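Local coordinates for protein adenine phosphoribosyltransferase (Leishmania donovani, PDB 1QB8) that probably catalyses the transfer of the phosphoribosyl group of 5-phospho-alpha-D-ribose 1-diphosphate to adenine, giving AMP and diphosphate in the purine salvage pathway, at residues L76-R81 with V141-D146; V147-G152 with P178-A183. All blocks are in the same frame, centred on the assembly; numbering follows the deposited sequence.

Interaction 1 (L76-R81 with V141-D146); sequences LGFDAR and VVLIDD. With AMP (adenosine monophosphate), chain C.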
loop_
_atom_site.group_PDB
_atom_site.type_symbol
_atom_site.label_atom_id
_atom_site.label_comp_id
_atom_site.label_asym_id
_atom_site.label_seq_id
_atom_site.Cartn_x
_atom_site.Cartn_y
_atom_site.Cartn_z
ATOM N N LEU A 76 -11.685 3.708 -1.046
ATOM C CA LEU A 76 -11.377 2.749 0.012
ATOM C C LEU A 76 -10.548 1.610 -0.584
ATOM O O LEU A 76 -11.068 0.792 -1.342
ATOM C CB LEU A 76 -12.664 2.192 0.622
ATOM C CG LEU A 76 -12.523 1.042 1.626
ATOM C CD1 LEU A 76 -11.871 1.547 2.901
ATOM C CD2 LEU A 76 -13.889 0.451 1.927
ATOM N N GLY A 77 -9.262 1.564 -0.240
ATOM C CA GLY A 77 -8.381 0.533 -0.759
ATOM C C GLY A 77 -8.176 -0.589 0.230
ATOM O O GLY A 77 -8.101 -0.357 1.434
ATOM N N PHE A 78 -8.037 -1.804 -0.292
ATOM C CA PHE A 78 -7.866 -2.994 0.529
ATOM C C PHE A 78 -6.394 -3.289 0.836
ATOM O O PHE A 78 -5.535 -3.202 -0.042
ATOM C CB PHE A 78 -8.512 -4.207 -0.169
ATOM C CG PHE A 78 -9.992 -4.041 -0.487
ATOM C CD1 PHE A 78 -10.714 -2.930 -0.047
ATOM C CD2 PHE A 78 -10.661 -5.011 -1.234
ATOM C CE1 PHE A 78 -12.072 -2.790 -0.346
ATOM C CE2 PHE A 78 -12.015 -4.884 -1.539
ATOM C CZ PHE A 78 -12.724 -3.769 -1.094
ATOM N N ASP A 79 -6.118 -3.633 2.092
ATOM C CA ASP A 79 -4.770 -3.963 2.572
ATOM C C ASP A 79 -4.300 -5.275 1.910
ATOM O O ASP A 79 -4.986 -6.286 2.014
ATOM C CB ASP A 79 -4.846 -4.137 4.101
ATOM C CG ASP A 79 -3.482 -4.234 4.778
ATOM O OD1 ASP A 79 -2.449 -4.386 4.107
ATOM O OD2 ASP A 79 -3.448 -4.162 6.019
ATOM N N ALA A 80 -3.163 -5.277 1.210
ATOM C CA ALA A 80 -2.268 -4.134 1.056
ATOM C C ALA A 80 -2.153 -3.690 -0.400
ATOM O O ALA A 80 -1.722 -2.576 -0.682
ATOM C CB ALA A 80 -0.875 -4.507 1.563
ATOM N N ARG A 81 -2.522 -4.561 -1.329
ATOM C CA ARG A 81 -2.371 -4.235 -2.735
ATOM C C ARG A 81 -3.266 -3.126 -3.257
ATOM O O ARG A 81 -2.941 -2.477 -4.253
ATOM C CB ARG A 81 -2.400 -5.512 -3.570
ATOM C CG ARG A 81 -1.296 -6.466 -3.110
ATOM C CD ARG A 81 -1.034 -7.581 -4.080
ATOM N NE ARG A 81 -1.986 -8.679 -3.970
ATOM C CZ ARG A 81 -1.676 -9.846 -3.426
ATOM N NH1 ARG A 81 -2.563 -10.823 -3.352
ATOM N NH2 ARG A 81 -0.466 -10.019 -2.929
ATOM N N VAL A 141 -18.380 6.005 -2.117
ATOM C CA VAL A 141 -17.096 5.328 -2.064
ATOM C C VAL A 141 -16.749 4.378 -3.192
ATOM O O VAL A 141 -17.537 3.498 -3.555
ATOM C CB VAL A 141 -16.998 4.510 -0.752
ATOM C CG1 VAL A 141 -15.571 4.033 -0.513
ATOM C CG2 VAL A 141 -17.505 5.329 0.424
ATOM N N VAL A 142 -15.530 4.535 -3.700
ATOM C CA VAL A 142 -14.997 3.663 -4.730
ATOM C C VAL A 142 -14.112 2.651 -3.988
ATOM O O VAL A 142 -13.224 3.042 -3.223
ATOM C CB VAL A 142 -14.135 4.439 -5.736
ATOM C CG1 VAL A 142 -13.472 3.482 -6.725
ATOM C CG2 VAL A 142 -14.986 5.441 -6.481
ATOM N N LEU A 143 -14.406 1.362 -4.151
ATOM C CA LEU A 143 -13.621 0.302 -3.514
ATOM C C LEU A 143 -12.565 -0.155 -4.517
ATOM O O LEU A 143 -12.876 -0.319 -5.704
ATOM C CB LEU A 143 -14.517 -0.885 -3.139
ATOM C CG LEU A 143 -15.337 -0.842 -1.846
ATOM C CD1 LEU A 143 -16.172 0.409 -1.790
ATOM C CD2 LEU A 143 -16.217 -2.062 -1.772
ATOM N N ILE A 144 -11.334 -0.388 -4.050
ATOM C CA ILE A 144 -10.260 -0.807 -4.950
ATOM C C ILE A 144 -9.270 -1.822 -4.375
ATOM O O ILE A 144 -8.893 -1.750 -3.210
ATOM C CB ILE A 144 -9.486 0.427 -5.507
ATOM C CG1 ILE A 144 -8.575 0.013 -6.667
ATOM C CG2 ILE A 144 -8.670 1.082 -4.422
ATOM C CD1 ILE A 144 -7.956 1.186 -7.418
ATOM N N ASP A 145 -8.865 -2.768 -5.221
ATOM C CA ASP A 145 -7.904 -3.814 -4.876
ATOM C C ASP A 145 -7.285 -4.266 -6.200
ATOM O O ASP A 145 -7.786 -3.898 -7.268
ATOM C CB ASP A 145 -8.617 -4.990 -4.210
ATOM C CG ASP A 145 -7.676 -5.867 -3.398
ATOM O OD1 ASP A 145 -8.171 -6.802 -2.750
ATOM O OD2 ASP A 145 -6.454 -5.614 -3.370
ATOM N N ASP A 146 -6.211 -5.056 -6.151
ATOM C CA ASP A 146 -5.582 -5.502 -7.392
ATOM C C ASP A 146 -6.299 -6.648 -8.106
ATOM O O ASP A 146 -6.593 -6.545 -9.296
ATOM C CB ASP A 146 -4.093 -5.827 -7.195
ATOM C CG ASP A 146 -3.860 -7.088 -6.383
ATOM O OD1 ASP A 146 -2.840 -7.769 -6.643
ATOM O OD2 ASP A 146 -4.676 -7.390 -5.484
HETATM P P AMP C . -10.746 -12.553 -2.703
HETATM O O1P AMP C . -11.176 -12.082 -1.364
HETATM O O2P AMP C . -11.369 -11.950 -3.898
HETATM O O3P AMP C . -10.901 -14.138 -2.771
HETATM O "O5'" AMP C . -9.243 -12.392 -2.828
HETATM C "C5'" AMP C . -8.394 -11.876 -1.674
HETATM C "C4'" AMP C . -7.099 -11.240 -2.153
HETATM O "O4'" AMP C . -6.186 -12.298 -2.435
HETATM C "C3'" AMP C . -7.242 -10.405 -3.455
HETATM O "O3'" AMP C . -7.238 -9.010 -3.236
HETATM C "C2'" AMP C . -6.029 -10.679 -4.288
HETATM O "O2'" AMP C . -5.005 -9.794 -3.844
HETATM C "C1'" AMP C . -5.807 -12.103 -3.767
HETATM N N9 AMP C . -5.676 -13.219 -4.664
HETATM C C8 AMP C . -6.578 -14.212 -4.913
HETATM N N7 AMP C . -6.282 -14.891 -5.983
HETATM C C5 AMP C . -5.115 -14.337 -6.497
HETATM C C6 AMP C . -4.299 -14.612 -7.614
HETATM N N6 AMP C . -4.572 -15.607 -8.486
HETATM N N1 AMP C . -3.209 -13.817 -7.775
HETATM C C2 AMP C . -2.950 -12.840 -6.913
HETATM N N3 AMP C . -3.633 -12.472 -5.820
HETATM C C4 AMP C . -4.736 -13.267 -5.643
#
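Leu76 and Phe78 are zipped to Val142 and Ile144 as neighbouring parallel strands, by hydrogen bonds from Leu76 N to Val142 O (2.7 Å), Ile144 N to Leu76 O and Phe78 N to Ile144 O. Packing is dense here: Leu76 CB lies 3.6 Å from Val141 CG1, and Phe78 CZ sits 3.9 Å from Leu143 CD2, which lies in the ring plane at its edge. With CG anti to its carbonyl carbon (chi1 -57°), Phe78 lays one ring face over Ile144 O, while Asp145 OD1 comes to the rim at CD2, its carboxylate plane turned 66° from the ring. Helix 152-163 packs on Phe78 and Leu143.

Past the strand ends the contact opens out into polar, ligand-lined ground. Arg81, bent at chi3, forms a salt bridge from NE to Asp146 OD1 (2.9 Å), the guanidinium and carboxylate planes 53° apart, and its NH1 donates to AMP O2' (2.7 Å). Asp145 OD1 lies a doubtfully short 2.4 Å from AMP O3'; Asp145 is also a magnesium ligand. Such an acidic pair at the carboxyl end of a central parallel strand, reaching the ribose hydroxyls, marks the PRPP-binding motif of type I phosphoribosyltransferases.

Interaction 2 (V147-G152 with P178-A183); sequences VLATGG and PFLKAA. With AMP (adenosine monophosphate), chain C.
This is a small apolar contact in which the phosphate-binding loop of a type I phosphoribosyltransferase, 147-152, backs onto the start of helix 182-192. No direct hydrogen bond joins the segments; Ala182, just after the N-cap residue Lys181, carries the packing with one methyl. Its CB meets the branch of Leu148 at CG (3.9 Å), the carbonyl oxygen of Ala149 (3.4 Å), that of Thr150 and Gly151 N. Leu148 reaches it because its CG stands anti to the backbone N (chi1 177°), which brings the branched end alongside the methyl. The CA atoms of Gly151 and Ala182, 4.8 Å apart, are the nearest such pair across the two segments.

Leu180 closes the more exposed border, with CB against Ala149 O and CD1 beside Ala149 CB at 3.8 Å.

The AMP phosphate is gripped largely by backbone N-H groups: Ala149 N and Gly151 N both donate to O2P, the latter at 2.9 Å, and Thr150 N donates to O3P. Thr150 OG1 also hydrogen-bonds O3P, though its 2.4 Å is doubtfully short, and Gly151 holds the N-cap position of helix 152-163, whose amino end would probably favour the phosphate's charge. A water ties the two segments together, donating to Ala149 O at 2.7 Å and accepting from Ala182 N at 3.1 Å.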
loop_
_atom_site.group_PDB
_atom_site.type_symbol
_atom_site.label_atom_id
_atom_site.label_comp_id
_atom_site.label_asym_id
_atom_site.label_seq_id
_atom_site.Cartn_x
_atom_site.Cartn_y
_atom_site.Cartn_z
ATOM N N VAL A 147 -6.634 -7.706 -7.371
ATOM C CA VAL A 147 -7.293 -8.868 -7.964
ATOM C C VAL A 147 -8.617 -9.231 -7.303
ATOM O O VAL A 147 -8.709 -9.313 -6.076
ATOM C CB VAL A 147 -6.383 -10.128 -7.902
ATOM C CG1 VAL A 147 -7.098 -11.325 -8.503
ATOM C CG2 VAL A 147 -5.074 -9.887 -8.642
ATOM N N LEU A 148 -9.653 -9.399 -8.122
ATOM C CA LEU A 148 -10.961 -9.817 -7.618
ATOM C C LEU A 148 -11.002 -11.319 -7.898
ATOM O O LEU A 148 -10.969 -11.734 -9.055
ATOM C CB LEU A 148 -12.113 -9.125 -8.359
ATOM C CG LEU A 148 -13.532 -9.563 -7.942
ATOM C CD1 LEU A 148 -13.890 -8.985 -6.584
ATOM C CD2 LEU A 148 -14.554 -9.133 -8.976
ATOM N N ALA A 149 -11.002 -12.119 -6.835
ATOM C CA ALA A 149 -11.029 -13.574 -6.956
ATOM C C ALA A 149 -12.363 -14.152 -6.469
ATOM O O ALA A 149 -13.313 -14.238 -7.240
ATOM C CB ALA A 149 -9.855 -14.182 -6.196
ATOM N N THR A 150 -12.447 -14.534 -5.197
ATOM C CA THR A 150 -13.693 -15.082 -4.653
ATOM C C THR A 150 -14.652 -13.973 -4.216
ATOM O O THR A 150 -15.847 -14.219 -4.030
ATOM C CB THR A 150 -13.453 -16.017 -3.444
ATOM O OG1 THR A 150 -13.022 -15.247 -2.312
ATOM C CG2 THR A 150 -12.404 -17.069 -3.776
ATOM N N GLY A 151 -14.119 -12.769 -4.011
ATOM C CA GLY A 151 -14.950 -11.643 -3.605
ATOM C C GLY A 151 -15.161 -11.456 -2.115
ATOM O O GLY A 151 -15.892 -10.553 -1.708
ATOM N N GLY A 152 -14.511 -12.288 -1.304
ATOM C CA GLY A 152 -14.653 -12.195 0.141
ATOM C C GLY A 152 -14.254 -10.846 0.705
ATOM O O GLY A 152 -14.913 -10.321 1.601
ATOM N N PRO A 178 -12.948 -14.234 -13.443
ATOM C CA PRO A 178 -14.354 -14.566 -13.728
ATOM C C PRO A 178 -14.811 -16.003 -13.442
ATOM O O PRO A 178 -16.002 -16.248 -13.234
ATOM C CB PRO A 178 -14.499 -14.186 -15.204
ATOM C CG PRO A 178 -13.108 -14.333 -15.737
ATOM C CD PRO A 178 -12.293 -13.712 -14.655
ATOM N N PHE A 179 -13.864 -16.937 -13.393
ATOM C CA PHE A 179 -14.177 -18.334 -13.112
ATOM C C PHE A 179 -14.685 -18.526 -11.688
ATOM O O PHE A 179 -15.490 -19.413 -11.434
ATOM C CB PHE A 179 -12.943 -19.208 -13.333
ATOM C CG PHE A 179 -13.156 -20.665 -13.004
ATOM C CD1 PHE A 179 -13.951 -21.470 -13.820
ATOM C CD2 PHE A 179 -12.537 -21.238 -11.890
ATOM C CE1 PHE A 179 -14.123 -22.823 -13.537
ATOM C CE2 PHE A 179 -12.699 -22.590 -11.595
ATOM C CZ PHE A 179 -13.494 -23.387 -12.421
ATOM N N LEU A 180 -14.193 -17.714 -10.758
ATOM C CA LEU A 180 -14.604 -17.810 -9.359
ATOM C C LEU A 180 -15.952 -17.131 -9.053
ATOM O O LEU A 180 -16.419 -17.138 -7.910
ATOM C CB LEU A 180 -13.488 -17.289 -8.456
ATOM C CG LEU A 180 -12.204 -18.133 -8.508
ATOM C CD1 LEU A 180 -11.022 -17.370 -7.911
ATOM C CD2 LEU A 180 -12.423 -19.456 -7.779
ATOM N N LYS A 181 -16.560 -16.551 -10.087
ATOM C CA LYS A 181 -17.872 -15.897 -10.022
ATOM C C LYS A 181 -18.219 -14.970 -8.854
ATOM O O LYS A 181 -19.349 -14.977 -8.366
ATOM C CB LYS A 181 -18.968 -16.948 -10.214
ATOM C CG LYS A 181 -19.558 -16.947 -11.618
ATOM C CD LYS A 181 -19.925 -18.340 -12.103
ATOM C CE LYS A 181 -18.688 -19.082 -12.579
ATOM N NZ LYS A 181 -18.996 -20.432 -13.135
ATOM N N ALA A 182 -17.270 -14.115 -8.475
ATOM C CA ALA A 182 -17.443 -13.159 -7.381
ATOM C C ALA A 182 -18.625 -12.212 -7.584
ATOM O O ALA A 182 -19.462 -12.065 -6.692
ATOM C CB ALA A 182 -16.168 -12.357 -7.184
ATOM N N ALA A 183 -18.675 -11.552 -8.742
ATOM C CA ALA A 183 -19.765 -10.619 -9.044
ATOM C C ALA A 183 -21.113 -11.330 -8.976
ATOM O O ALA A 183 -22.042 -10.835 -8.346
ATOM C CB ALA A 183 -19.567 -9.976 -10.418
HETATM P P AMP C . -10.746 -12.553 -2.703
HETATM O O1P AMP C . -11.176 -12.082 -1.364
HETATM O O2P AMP C . -11.369 -11.950 -3.898
HETATM O O3P AMP C . -10.901 -14.138 -2.771
HETATM O "O5'" AMP C . -9.243 -12.392 -2.828
HETATM C "C5'" AMP C . -8.394 -11.876 -1.674
HETATM C "C4'" AMP C . -7.099 -11.240 -2.153
HETATM O "O4'" AMP C . -6.186 -12.298 -2.435
HETATM C "C3'" AMP C . -7.242 -10.405 -3.455
HETATM O "O3'" AMP C . -7.238 -9.010 -3.236
HETATM C "C2'" AMP C . -6.029 -10.679 -4.288
HETATM O "O2'" AMP C . -5.005 -9.794 -3.844
HETATM C "C1'" AMP C . -5.807 -12.103 -3.767
HETATM N N9 AMP C . -5.676 -13.219 -4.664
HETATM C C8 AMP C . -6.578 -14.212 -4.913
HETATM N N7 AMP C . -6.282 -14.891 -5.983
HETATM C C5 AMP C . -5.115 -14.337 -6.497
HETATM C C6 AMP C . -4.299 -14.612 -7.614
HETATM N N6 AMP C . -4.572 -15.607 -8.486
HETATM N N1 AMP C . -3.209 -13.817 -7.775
HETATM C C2 AMP C . -2.950 -12.840 -6.913
HETATM N N3 AMP C . -3.633 -12.472 -5.820
HETATM C C4 AMP C . -4.736 -13.267 -5.643
HETATM O O HOH W 1 -14.407 -13.773 -9.639
#

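How the interactions relate
Interactions 1 and 2 follow in series along the chain: 141-146 continues directly as 147-152 after a corner at Asp146, which carries the chain from strand 140-145 to strand 147-148. Their centres are 15 Å apart, and AMP spans the gap. Interaction 1 serves the sugar, its arginine and acidic pair meeting the ribose hydroxyls; interaction 2 serves the phosphate. At the start of interaction 2, Val147 lies against the ligand, its CB 3.7 Å from AMP C2' and its CG1 4.1 Å from AMP C5. Helix 152-163 links both sites, since its amino end follows the phosphate loop while Thr153, a magnesium ligand, touches Phe78 of interaction 1.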